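Local coordinates for domain of Unknown Function with a Cystatin-Like Fold (Nostoc punctiforme, PDB 2RGQ), which is of unknown function but adopts the cystatin-like alpha+beta fold of the SnoaL-like, NTF2-clan proteins, whose curved sheet wraps around helices, at residues N81-A85 with R112-W118; G39-W45 with I121-V127; G68-S74 with Y90-R96. All coordinates share one frame. Where two conformers were deposited one is given. Residues are numbered along the deposited sequence.

Contact 1 (N81-A85 with R112-W118)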
loop_
_atom_site.group_PDB
_atom_site.type_symbol
_atom_site.label_atom_id
_atom_site.label_comp_id
_atom_site.label_asym_id
_atom_site.label_seq_id
_atom_site.Cartn_x
_atom_site.Cartn_y
_atom_site.Cartn_z
ATOM N N ASN B 81 0.567 10.162 -19.961
ATOM C CA ASN B 81 1.763 10.730 -20.529
ATOM C C ASN B 81 2.325 11.757 -19.535
ATOM O O ASN B 81 1.883 11.799 -18.352
ATOM C CB ASN B 81 1.454 11.285 -21.939
ATOM C CG ASN B 81 0.572 12.523 -21.912
ATOM O OD1 ASN B 81 0.226 13.020 -20.859
ATOM N ND2 ASN B 81 0.235 13.055 -23.109
ATOM N N TYR B 82 3.204 12.646 -20.014
ATOM C CA TYR B 82 3.852 13.589 -19.080
ATOM C C TYR B 82 2.966 14.646 -18.418
ATOM O O TYR B 82 3.395 15.263 -17.417
ATOM C CB TYR B 82 5.024 14.306 -19.755
ATOM C CG TYR B 82 4.615 15.558 -20.511
ATOM C CD1 TYR B 82 3.903 15.464 -21.679
ATOM C CD2 TYR B 82 4.961 16.827 -20.041
ATOM C CE1 TYR B 82 3.540 16.622 -22.389
ATOM C CE2 TYR B 82 4.632 17.999 -20.729
ATOM C CZ TYR B 82 3.895 17.895 -21.906
ATOM O OH TYR B 82 3.543 19.039 -22.593
ATOM N N ASP B 83 1.751 14.873 -18.928
ATOM C CA ASP B 83 0.888 15.889 -18.338
ATOM C C ASP B 83 -0.558 15.553 -18.130
ATOM O O ASP B 83 -1.264 16.365 -17.597
ATOM C CB ASP B 83 1.033 17.202 -19.109
ATOM C CG ASP B 83 0.526 17.137 -20.548
ATOM O OD1 ASP B 83 0.161 16.050 -21.019
ATOM O OD2 ASP B 83 0.552 18.215 -21.215
ATOM N N GLU B 84 -0.990 14.357 -18.515
ATOM C CA GLU B 84 -2.351 13.900 -18.288
ATOM C C GLU B 84 -2.302 12.403 -18.008
ATOM O O GLU B 84 -1.657 11.644 -18.741
ATOM C CB GLU B 84 -3.215 14.141 -19.491
ATOM C CG GLU B 84 -3.286 15.596 -19.951
ATOM C CD GLU B 84 -4.273 15.764 -21.085
ATOM O OE1 GLU B 84 -5.472 15.890 -20.774
ATOM O OE2 GLU B 84 -3.831 15.784 -22.267
ATOM N N ALA B 85 -2.964 11.980 -16.962
ATOM C CA ALA B 85 -2.948 10.564 -16.613
ATOM C C ALA B 85 -4.199 10.205 -15.830
ATOM O O ALA B 85 -5.002 11.076 -15.437
ATOM C CB ALA B 85 -1.662 10.199 -15.834
ATOM N N ARG B 112 -3.612 15.850 -13.759
ATOM C CA ARG B 112 -3.013 16.734 -14.763
ATOM C C ARG B 112 -1.826 17.471 -14.193
ATOM O O ARG B 112 -1.829 17.867 -13.011
ATOM C CB ARG B 112 -4.055 17.720 -15.248
ATOM C CG ARG B 112 -3.638 18.647 -16.415
ATOM C CD ARG B 112 -4.785 19.556 -16.796
ATOM N NE ARG B 112 -5.965 18.780 -17.218
ATOM C CZ ARG B 112 -7.230 19.205 -17.208
ATOM N NH1 ARG B 112 -7.528 20.405 -16.843
ATOM N NH2 ARG B 112 -8.203 18.435 -17.615
ATOM N N LYS B 113 -0.817 17.656 -15.044
ATOM C CA LYS B 113 0.368 18.437 -14.675
ATOM C C LYS B 113 0.069 19.870 -15.100
ATOM O O LYS B 113 -0.129 20.137 -16.277
ATOM C CB LYS B 113 1.595 17.899 -15.348
ATOM C CG LYS B 113 2.855 18.623 -15.006
ATOM C CD LYS B 113 4.072 17.981 -15.615
ATOM C CE LYS B 113 4.474 16.719 -14.886
ATOM N NZ LYS B 113 5.453 15.915 -15.731
ATOM N N ILE B 114 0.026 20.768 -14.113
ATOM C CA ILE B 114 -0.235 22.191 -14.295
ATOM C C ILE B 114 0.921 22.989 -13.655
ATOM O O ILE B 114 1.248 22.803 -12.494
ATOM C CB ILE B 114 -1.608 22.615 -13.678
ATOM C CG1 ILE B 114 -2.710 21.618 -14.076
ATOM C CG2 ILE B 114 -1.949 24.054 -14.083
ATOM C CD1 ILE B 114 -4.120 21.912 -13.508
ATOM N N ASN B 115 1.554 23.857 -14.455
ATOM C CA ASN B 115 2.713 24.624 -14.013
ATOM C C ASN B 115 3.762 23.731 -13.327
ATOM O O ASN B 115 4.335 24.088 -12.286
ATOM C CB ASN B 115 2.311 25.778 -13.113
ATOM C CG ASN B 115 1.220 26.652 -13.709
ATOM O OD1 ASN B 115 1.165 26.930 -14.905
ATOM N ND2 ASN B 115 0.362 27.105 -12.854
ATOM N N GLY B 116 3.966 22.554 -13.902
ATOM C CA GLY B 116 4.957 21.609 -13.461
ATOM C C GLY B 116 4.677 20.687 -12.307
ATOM O O GLY B 116 5.590 19.949 -11.896
ATOM N N LYS B 117 3.450 20.704 -11.798
ATOM C CA LYS B 117 3.041 19.891 -10.674
ATOM C C LYS B 117 1.792 19.122 -10.989
ATOM O O LYS B 117 0.893 19.676 -11.637
ATOM C CB LYS B 117 2.759 20.831 -9.512
ATOM C CG LYS B 117 2.346 20.176 -8.221
ATOM C CD LYS B 117 2.583 21.155 -7.072
ATOM C CE LYS B 117 1.960 20.659 -5.771
ATOM N NZ LYS B 117 2.497 19.365 -5.312
ATOM N N TRP B 118 1.675 17.904 -10.424
ATOM C CA TRP B 118 0.478 17.088 -10.646
ATOM C C TRP B 118 -0.607 17.462 -9.653
ATOM O O TRP B 118 -0.343 17.734 -8.454
ATOM C CB TRP B 118 0.743 15.589 -10.528
ATOM C CG TRP B 118 1.586 15.059 -11.606
ATOM C CD1 TRP B 118 2.920 14.896 -11.574
ATOM C CD2 TRP B 118 1.143 14.607 -12.885
ATOM N NE1 TRP B 118 3.356 14.325 -12.747
ATOM C CE2 TRP B 118 2.284 14.157 -13.582
ATOM C CE3 TRP B 118 -0.093 14.566 -13.521
ATOM C CZ2 TRP B 118 2.222 13.652 -14.900
ATOM C CZ3 TRP B 118 -0.179 14.049 -14.832
ATOM C CH2 TRP B 118 0.981 13.609 -15.511
HETATM O O HOH W 1 -6.291 15.962 -18.175
#
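R112 pairs with E84 in an antiparallel non-hydrogen-bonded bridge, CA to CA 4.6 Å, and both side chains lie on one face of the sheet, where a water joins them: it donates to E84 OE1 (2.7 Å) and accepts from R112 NE (3.0 Å). R112 CA makes a CA-H...O contact with D83 O (3.4 Å). That same oxygen takes the hydrogen bond of K113 N (2.9 Å, 170°). K113, trans at chi1 and chi2 and bent at chi3 (m), brings NZ to Y82 O at 2.7 Å as donor; NZ also forms a salt bridge with D8 of helix 6-25. These carbonyls belong to the turn between strands 69-80 and 84-95, held by an Asx turn in which N81 OD1 accepts from D83 N at 3.1 Å. From I114 to K117 a type I' turn closes the hairpin of strands 101-114 and 117-127. The W118 indole comes up to loop 81-83 and the start of strand 84-95: CZ2 lies 3.2 Å from Y82 O, CZ3 4.2 Å from A85 CB, and NE1 is hydrogen-bonded to D8.

Contact 2 (G39-W45 with I121-V127); sequences GALQGFW and ILRQIEV
Strand 39-43 runs parallel to strand 122-127, axes 4.8 Å apart at closest approach and N-to-C directions 13° apart, both extended (A40 phi/psi -138/151°), pairing A40, L41 and Q42 with L122, R123 and Q124. A40 and Q42 each donate to and accept from residues flanking their partners, the usual parallel pattern: A40 N-I121 O, A40 O-R123 N and Q42 O-I125 N 2.9 Å, Q42 N-R123 O 2.8 Å. I121 and L122 both face Q110, a classic beta bulge. On the A40 face, L122 (tp) puts CD1 3.9 Å from A40 CB, and Q42 (tt) OE1 accepts from Q124 (mt) NE2 at 2.9 Å. On the other, L41 (tp) sets CD1 3.6 Å from R123 CG and 3.8 Å from I125 (mt) CD1. F44 (p, 86°) CE2 lies 3.9 Å and W45 (p, 78°) CZ3 4.1 Å from V127 (t) CG2, at both ring edges; W45 CH2 is 4.2 Å from I125 CB. A water accepts from F44 N (3.0 Å) and V127 N (3.1 Å), donating to I125 O (2.6 Å). This is the parallel pair of an otherwise antiparallel cystatin-like sheet, 46-49 flanking 39-43; L41 packs on helices 6-25 and 51-66, and R123 (ttm) salt-bridges E20 and D109.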
loop_
_atom_site.group_PDB
_atom_site.type_symbol
_atom_site.label_atom_id
_atom_site.label_comp_id
_atom_site.label_asym_id
_atom_site.label_seq_id
_atom_site.Cartn_x
_atom_site.Cartn_y
_atom_site.Cartn_z
ATOM N N GLY B 39 -10.662 21.396 -9.773
ATOM C CA GLY B 39 -10.722 19.978 -9.520
ATOM C C GLY B 39 -12.012 19.579 -8.841
ATOM O O GLY B 39 -12.638 20.410 -8.208
ATOM N N ALA B 40 -12.365 18.291 -8.937
ATOM C CA ALA B 40 -13.625 17.812 -8.405
ATOM C C ALA B 40 -13.478 16.475 -7.698
ATOM O O ALA B 40 -12.563 15.705 -8.013
ATOM C CB ALA B 40 -14.669 17.685 -9.505
ATOM N N LEU B 41 -14.350 16.268 -6.713
ATOM C CA LEU B 41 -14.492 14.997 -5.962
ATOM C C LEU B 41 -15.933 14.545 -6.106
ATOM O O LEU B 41 -16.866 15.321 -5.756
ATOM C CB LEU B 41 -14.196 15.170 -4.480
ATOM C CG LEU B 41 -14.366 13.911 -3.588
ATOM C CD1 LEU B 41 -13.548 12.734 -4.050
ATOM C CD2 LEU B 41 -14.040 14.218 -2.118
ATOM N N GLN B 42 -16.123 13.313 -6.608
ATOM C CA GLN B 42 -17.443 12.708 -6.757
ATOM C C GLN B 42 -17.524 11.378 -6.038
ATOM O O GLN B 42 -16.644 10.561 -6.183
ATOM C CB GLN B 42 -17.762 12.447 -8.224
ATOM C CG GLN B 42 -19.177 11.957 -8.493
ATOM C CD GLN B 42 -19.495 11.915 -9.965
ATOM O OE1 GLN B 42 -18.593 11.796 -10.820
ATOM N NE2 GLN B 42 -20.784 12.045 -10.281
ATOM N N GLY B 43 -18.641 11.156 -5.349
ATOM C CA GLY B 43 -18.983 9.870 -4.735
ATOM C C GLY B 43 -20.512 9.749 -4.749
ATOM O O GLY B 43 -21.194 10.593 -5.323
ATOM N N PHE B 44 -21.064 8.719 -4.114
ATOM C CA PHE B 44 -22.516 8.536 -4.073
ATOM C C PHE B 44 -23.226 9.757 -3.483
ATOM O O PHE B 44 -24.358 10.005 -3.821
ATOM C CB PHE B 44 -22.923 7.250 -3.290
ATOM C CG PHE B 44 -22.634 7.310 -1.806
ATOM C CD1 PHE B 44 -23.560 7.885 -0.918
ATOM C CD2 PHE B 44 -21.471 6.787 -1.294
ATOM C CE1 PHE B 44 -23.284 7.961 0.441
ATOM C CE2 PHE B 44 -21.182 6.846 0.054
ATOM C CZ PHE B 44 -22.099 7.449 0.932
ATOM N N TRP B 45 -22.548 10.449 -2.559
ATOM C CA TRP B 45 -23.061 11.647 -1.849
ATOM C C TRP B 45 -23.228 12.930 -2.713
ATOM O O TRP B 45 -23.930 13.877 -2.303
ATOM C CB TRP B 45 -22.176 11.945 -0.620
ATOM C CG TRP B 45 -20.782 12.212 -0.985
ATOM C CD1 TRP B 45 -20.268 13.375 -1.503
ATOM C CD2 TRP B 45 -19.726 11.261 -1.003
ATOM N NE1 TRP B 45 -18.957 13.197 -1.805
ATOM C CE2 TRP B 45 -18.591 11.909 -1.516
ATOM C CE3 TRP B 45 -19.639 9.904 -0.661
ATOM C CZ2 TRP B 45 -17.360 11.259 -1.650
ATOM C CZ3 TRP B 45 -18.428 9.258 -0.781
ATOM C CH2 TRP B 45 -17.302 9.925 -1.285
ATOM N N ILE B 121 -7.729 16.320 -11.041
ATOM C CA ILE B 121 -8.794 16.975 -11.820
ATOM C C ILE B 121 -10.155 16.404 -11.425
ATOM O O ILE B 121 -11.154 17.132 -11.297
ATOM C CB ILE B 121 -8.610 16.779 -13.351
ATOM C CG1 ILE B 121 -7.271 17.413 -13.803
ATOM C CG2 ILE B 121 -9.859 17.312 -14.140
ATOM C CD1 ILE B 121 -7.140 18.928 -13.529
ATOM N N LEU B 122 -10.217 15.083 -11.317
ATOM C CA LEU B 122 -11.430 14.422 -10.933
ATOM C C LEU B 122 -11.126 13.167 -10.200
ATOM O O LEU B 122 -10.498 12.262 -10.744
ATOM C CB LEU B 122 -12.293 14.067 -12.147
ATOM C CG LEU B 122 -13.577 13.279 -11.866
ATOM C CD1 LEU B 122 -14.493 14.021 -10.900
ATOM C CD2 LEU B 122 -14.287 13.051 -13.158
ATOM N N ARG B 123 -11.585 13.094 -8.959
ATOM C CA ARG B 123 -11.490 11.871 -8.166
ATOM C C ARG B 123 -12.903 11.341 -7.982
ATOM O O ARG B 123 -13.777 12.058 -7.471
ATOM C CB ARG B 123 -10.777 12.130 -6.836
ATOM C CG ARG B 123 -10.972 10.974 -5.861
ATOM C CD ARG B 123 -10.095 11.057 -4.666
ATOM N NE ARG B 123 -8.827 10.406 -4.984
ATOM C CZ ARG B 123 -8.093 9.716 -4.120
ATOM N NH1 ARG B 123 -8.408 9.594 -2.842
ATOM N NH2 ARG B 123 -7.001 9.124 -4.556
ATOM N N GLN B 124 -13.122 10.092 -8.422
ATOM C CA GLN B 124 -14.398 9.387 -8.310
ATOM C C GLN B 124 -14.209 8.201 -7.386
ATOM O O GLN B 124 -13.375 7.324 -7.657
ATOM C CB GLN B 124 -14.892 8.916 -9.672
ATOM C CG GLN B 124 -15.383 10.088 -10.529
ATOM C CD GLN B 124 -15.734 9.671 -11.923
ATOM O OE1 GLN B 124 -14.885 9.144 -12.611
ATOM N NE2 GLN B 124 -16.930 9.989 -12.380
ATOM N N ILE B 125 -14.927 8.219 -6.274
ATOM C CA ILE B 125 -14.888 7.171 -5.253
ATOM C C ILE B 125 -16.160 6.332 -5.384
ATOM O O ILE B 125 -17.266 6.873 -5.314
ATOM C CB ILE B 125 -14.764 7.779 -3.835
ATOM C CG1 ILE B 125 -13.527 8.686 -3.746
ATOM C CG2 ILE B 125 -14.710 6.652 -2.794
ATOM C CD1 ILE B 125 -13.237 9.311 -2.439
ATOM N N GLU B 126 -15.995 5.021 -5.581
ATOM C CA GLU B 126 -17.089 4.074 -5.763
ATOM C C GLU B 126 -17.066 3.214 -4.524
ATOM O O GLU B 126 -16.307 2.251 -4.448
ATOM C CB GLU B 126 -16.870 3.275 -7.055
ATOM C CG GLU B 126 -16.821 4.186 -8.280
ATOM C CD GLU B 126 -16.701 3.449 -9.620
ATOM O OE1 GLU B 126 -16.443 2.216 -9.645
ATOM O OE2 GLU B 126 -16.862 4.126 -10.676
ATOM N N VAL B 127 -17.867 3.622 -3.537
ATOM C CA VAL B 127 -17.903 2.980 -2.234
ATOM C C VAL B 127 -18.516 1.579 -2.268
ATOM O O VAL B 127 -19.598 1.373 -2.894
ATOM C CB VAL B 127 -18.657 3.915 -1.213
ATOM C CG1 VAL B 127 -18.939 3.199 0.098
ATOM C CG2 VAL B 127 -17.849 5.207 -0.982
HETATM O O HOH W 2 -19.479 6.161 -4.125
#

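Contact 3 (G68-S74 with Y90-R96)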
loop_
_atom_site.group_PDB
_atom_site.type_symbol
_atom_site.label_atom_id
_atom_site.label_comp_id
_atom_site.label_asym_id
_atom_site.label_seq_id
_atom_site.Cartn_x
_atom_site.Cartn_y
_atom_site.Cartn_z
ATOM N N GLY B 68 -12.072 10.224 12.307
ATOM C CA GLY B 68 -11.610 9.206 13.235
ATOM C C GLY B 68 -11.154 7.903 12.632
ATOM O O GLY B 68 -11.196 6.850 13.325
ATOM N N LYS B 69 -10.608 7.986 11.398
ATOM C CA LYS B 69 -10.207 6.839 10.636
ATOM C C LYS B 69 -8.765 6.908 10.141
ATOM O O LYS B 69 -8.053 7.884 10.363
ATOM C CB LYS B 69 -11.062 6.732 9.351
ATOM C CG LYS B 69 -12.608 6.882 9.476
ATOM C CD LYS B 69 -13.254 5.930 10.506
ATOM C CE LYS B 69 -14.776 5.882 10.403
ATOM N NZ LYS B 69 -15.371 5.173 11.573
ATOM N N ARG B 70 -8.366 5.809 9.520
ATOM C CA ARG B 70 -7.188 5.750 8.680
ATOM C C ARG B 70 -7.717 5.306 7.324
ATOM O O ARG B 70 -8.321 4.250 7.216
ATOM C CB ARG B 70 -6.125 4.779 9.174
ATOM C CG ARG B 70 -5.351 5.188 10.446
ATOM C CD ARG B 70 -4.610 6.494 10.260
ATOM N NE ARG B 70 -4.008 6.944 11.504
ATOM C CZ ARG B 70 -3.623 8.196 11.749
ATOM N NH1 ARG B 70 -3.694 9.165 10.827
ATOM N NH2 ARG B 70 -3.112 8.469 12.937
ATOM N N HIS B 71 -7.594 6.185 6.346
ATOM C CA HIS B 71 -7.878 5.924 4.935
ATOM C C HIS B 71 -6.577 5.528 4.227
ATOM O O HIS B 71 -5.642 6.310 4.178
ATOM C CB HIS B 71 -8.425 7.189 4.285
ATOM C CG HIS B 71 -9.805 7.557 4.717
ATOM N ND1 HIS B 71 -10.062 8.199 5.906
ATOM C CD2 HIS B 71 -11.012 7.401 4.111
ATOM C CE1 HIS B 71 -11.359 8.415 6.014
ATOM N NE2 HIS B 71 -11.957 7.959 4.932
ATOM N N CYS B 72 -6.513 4.312 3.680
ATOM C CA CYS B 72 -5.292 3.779 3.054
ATOM C C CYS B 72 -5.502 3.502 1.587
ATOM O O CYS B 72 -6.522 2.935 1.214
ATOM C CB CYS B 72 -4.860 2.466 3.706
ATOM S SG CYS B 72 -4.706 2.503 5.469
ATOM N N SER B 73 -4.505 3.912 0.792
ATOM C CA SER B 73 -4.474 3.718 -0.647
ATOM C C SER B 73 -3.611 2.497 -0.987
ATOM O O SER B 73 -2.534 2.320 -0.400
ATOM C CB SER B 73 -3.909 4.976 -1.326
ATOM O OG SER B 73 -3.837 4.841 -2.732
ATOM N N SER B 74 -4.055 1.673 -1.954
ATOM C CA SER B 74 -3.307 0.490 -2.405
ATOM C C SER B 74 -3.631 0.153 -3.853
ATOM O O SER B 74 -4.570 0.709 -4.393
ATOM C CB SER B 74 -3.589 -0.732 -1.548
ATOM O OG SER B 74 -4.925 -1.193 -1.663
ATOM N N TYR B 90 -7.327 1.275 -4.808
ATOM C CA TYR B 90 -8.253 0.911 -3.782
ATOM C C TYR B 90 -8.111 1.816 -2.598
ATOM O O TYR B 90 -7.033 2.275 -2.327
ATOM C CB TYR B 90 -7.987 -0.499 -3.280
ATOM C CG TYR B 90 -8.429 -1.624 -4.180
ATOM C CD1 TYR B 90 -9.229 -1.418 -5.306
ATOM C CD2 TYR B 90 -8.117 -2.924 -3.827
ATOM C CE1 TYR B 90 -9.703 -2.482 -6.044
ATOM C CE2 TYR B 90 -8.595 -3.993 -4.559
ATOM C CZ TYR B 90 -9.363 -3.763 -5.674
ATOM O OH TYR B 90 -9.839 -4.789 -6.424
ATOM N N LEU B 91 -9.223 1.958 -1.879
ATOM C CA LEU B 91 -9.302 2.695 -0.641
ATOM C C LEU B 91 -9.864 1.728 0.369
ATOM O O LEU B 91 -10.883 1.062 0.098
ATOM C CB LEU B 91 -10.209 3.911 -0.763
ATOM C CG LEU B 91 -10.447 4.788 0.478
ATOM C CD1 LEU B 91 -9.141 5.326 0.984
ATOM C CD2 LEU B 91 -11.449 5.915 0.149
ATOM N N THR B 92 -9.146 1.544 1.477
ATOM C CA THR B 92 -9.662 0.777 2.610
ATOM C C THR B 92 -9.635 1.686 3.837
ATOM O O THR B 92 -8.685 2.459 4.018
ATOM C CB THR B 92 -8.883 -0.526 2.833
ATOM O OG1 THR B 92 -7.475 -0.236 2.857
ATOM C CG2 THR B 92 -9.191 -1.507 1.676
ATOM N N VAL B 93 -10.671 1.618 4.674
ATOM C CA VAL B 93 -10.826 2.511 5.795
ATOM C C VAL B 93 -10.984 1.679 7.069
ATOM O O VAL B 93 -11.769 0.716 7.110
ATOM C CB VAL B 93 -12.047 3.452 5.584
ATOM C CG1 VAL B 93 -12.086 4.579 6.667
ATOM C CG2 VAL B 93 -12.067 4.052 4.154
ATOM N N VAL B 94 -10.268 2.070 8.112
ATOM C CA VAL B 94 -10.323 1.419 9.410
ATOM C C VAL B 94 -10.467 2.492 10.477
ATOM O O VAL B 94 -10.152 3.661 10.223
ATOM C CB VAL B 94 -9.064 0.535 9.695
ATOM C CG1 VAL B 94 -8.883 -0.464 8.564
ATOM C CG2 VAL B 94 -7.807 1.355 9.902
ATOM N N ASN B 95 -10.951 2.084 11.646
ATOM C CA ASN B 95 -11.129 2.996 12.746
ATOM C C ASN B 95 -9.855 3.198 13.519
ATOM O O ASN B 95 -9.142 2.273 13.721
ATOM C CB ASN B 95 -12.193 2.465 13.686
ATOM C CG ASN B 95 -13.546 2.420 13.044
ATOM O OD1 ASN B 95 -13.764 3.085 12.022
ATOM N ND2 ASN B 95 -14.482 1.677 13.645
ATOM N N ARG B 96 -9.613 4.410 13.976
ATOM C CA ARG B 96 -8.477 4.689 14.856
ATOM C C ARG B 96 -8.736 4.379 16.318
ATOM O O ARG B 96 -7.806 4.114 17.055
ATOM C CB ARG B 96 -8.142 6.169 14.825
ATOM C CG ARG B 96 -7.687 6.668 13.497
ATOM C CD ARG B 96 -6.888 7.975 13.592
ATOM N NE ARG B 96 -7.636 9.131 14.089
ATOM C CZ ARG B 96 -8.107 10.161 13.368
ATOM N NH1 ARG B 96 -8.075 10.205 12.041
ATOM N NH2 ARG B 96 -8.718 11.153 14.019
HETATM O O HOH W 3 -10.363 12.634 11.761
HETATM O O HOH W 4 -6.127 0.172 0.304
HETATM O O HOH W 5 -6.879 5.057 -3.254
#
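Strands 69-74 and 90-95 run antiparallel, with axes 4.6 Å apart at closest approach and 162° between their directions. Each of three hydrogen-bonded pairs is closed by two backbone hydrogen bonds: R70 N-V94 O 2.9 Å and V94 N-R70 O 3.1 Å; C72 N-T92 O 2.9 Å and T92 N-C72 O 3.0 Å; S74 N-Y90 O 3.1 Å and Y90 N-S74 O 2.8 Å. Between them, H71-V93 and S73-L91 are non-hydrogen-bonded, and the H71 ring receives V93 CG1 over its face, a CH-pi contact 3.9 Å from the centroid. On the opposite face, a water bonded to C72 O (2.9 Å) also links S74 OG (2.7 Å) to T92 OG1 (2.9 Å). The open end is clamped by polar groups: R96 N donates to G68 O (3.0 Å), R96 NH1 to K69 O (2.9 Å), and K69 NZ to N95 OD1 (2.7 Å). The R96 guanidinium lies with one face over G68 CA and K69 N. R70 NE forms a salt bridge with D128 of the second subunit, whose N75 hydrogen-bonds to H71 O and S73 N; Y90 OH is hydrogen-bonded to D24 of the third. The segments belong to the antiparallel beta hairpin of strands 69-80, outermost within this chain, and 84-95 in the cystatin-like sheet. H71 faces helix 6-25, ND1 hydrogen-bonded to D24, and L91 packs on V107 of strand 101-114.

Following the chain past helices 6-25 and 28-32, segment 39-45 comes first, but its partner 121-127 arrives only near the end, so contact 2 closes the longest loop and encloses the other two. Within it, helix 51-66 leads to 68-74, which opens contact 3. Segment 81-85 opens contact 1 before 90-96 closes contact 3, and 112-118 closes contact 1 later; contacts 1 and 3 therefore cross. They share strand 84-95 but sit on opposite sides of the chain's centre, about 27 Å apart between centres. Contacts 1 and 2 share strand 117-127 and touch, R112 CB lying 3.5 Å from I121 CG1. The three contacts, with the hairpin turn inside 112-118, connect the five strands from 39-43 to 69-80.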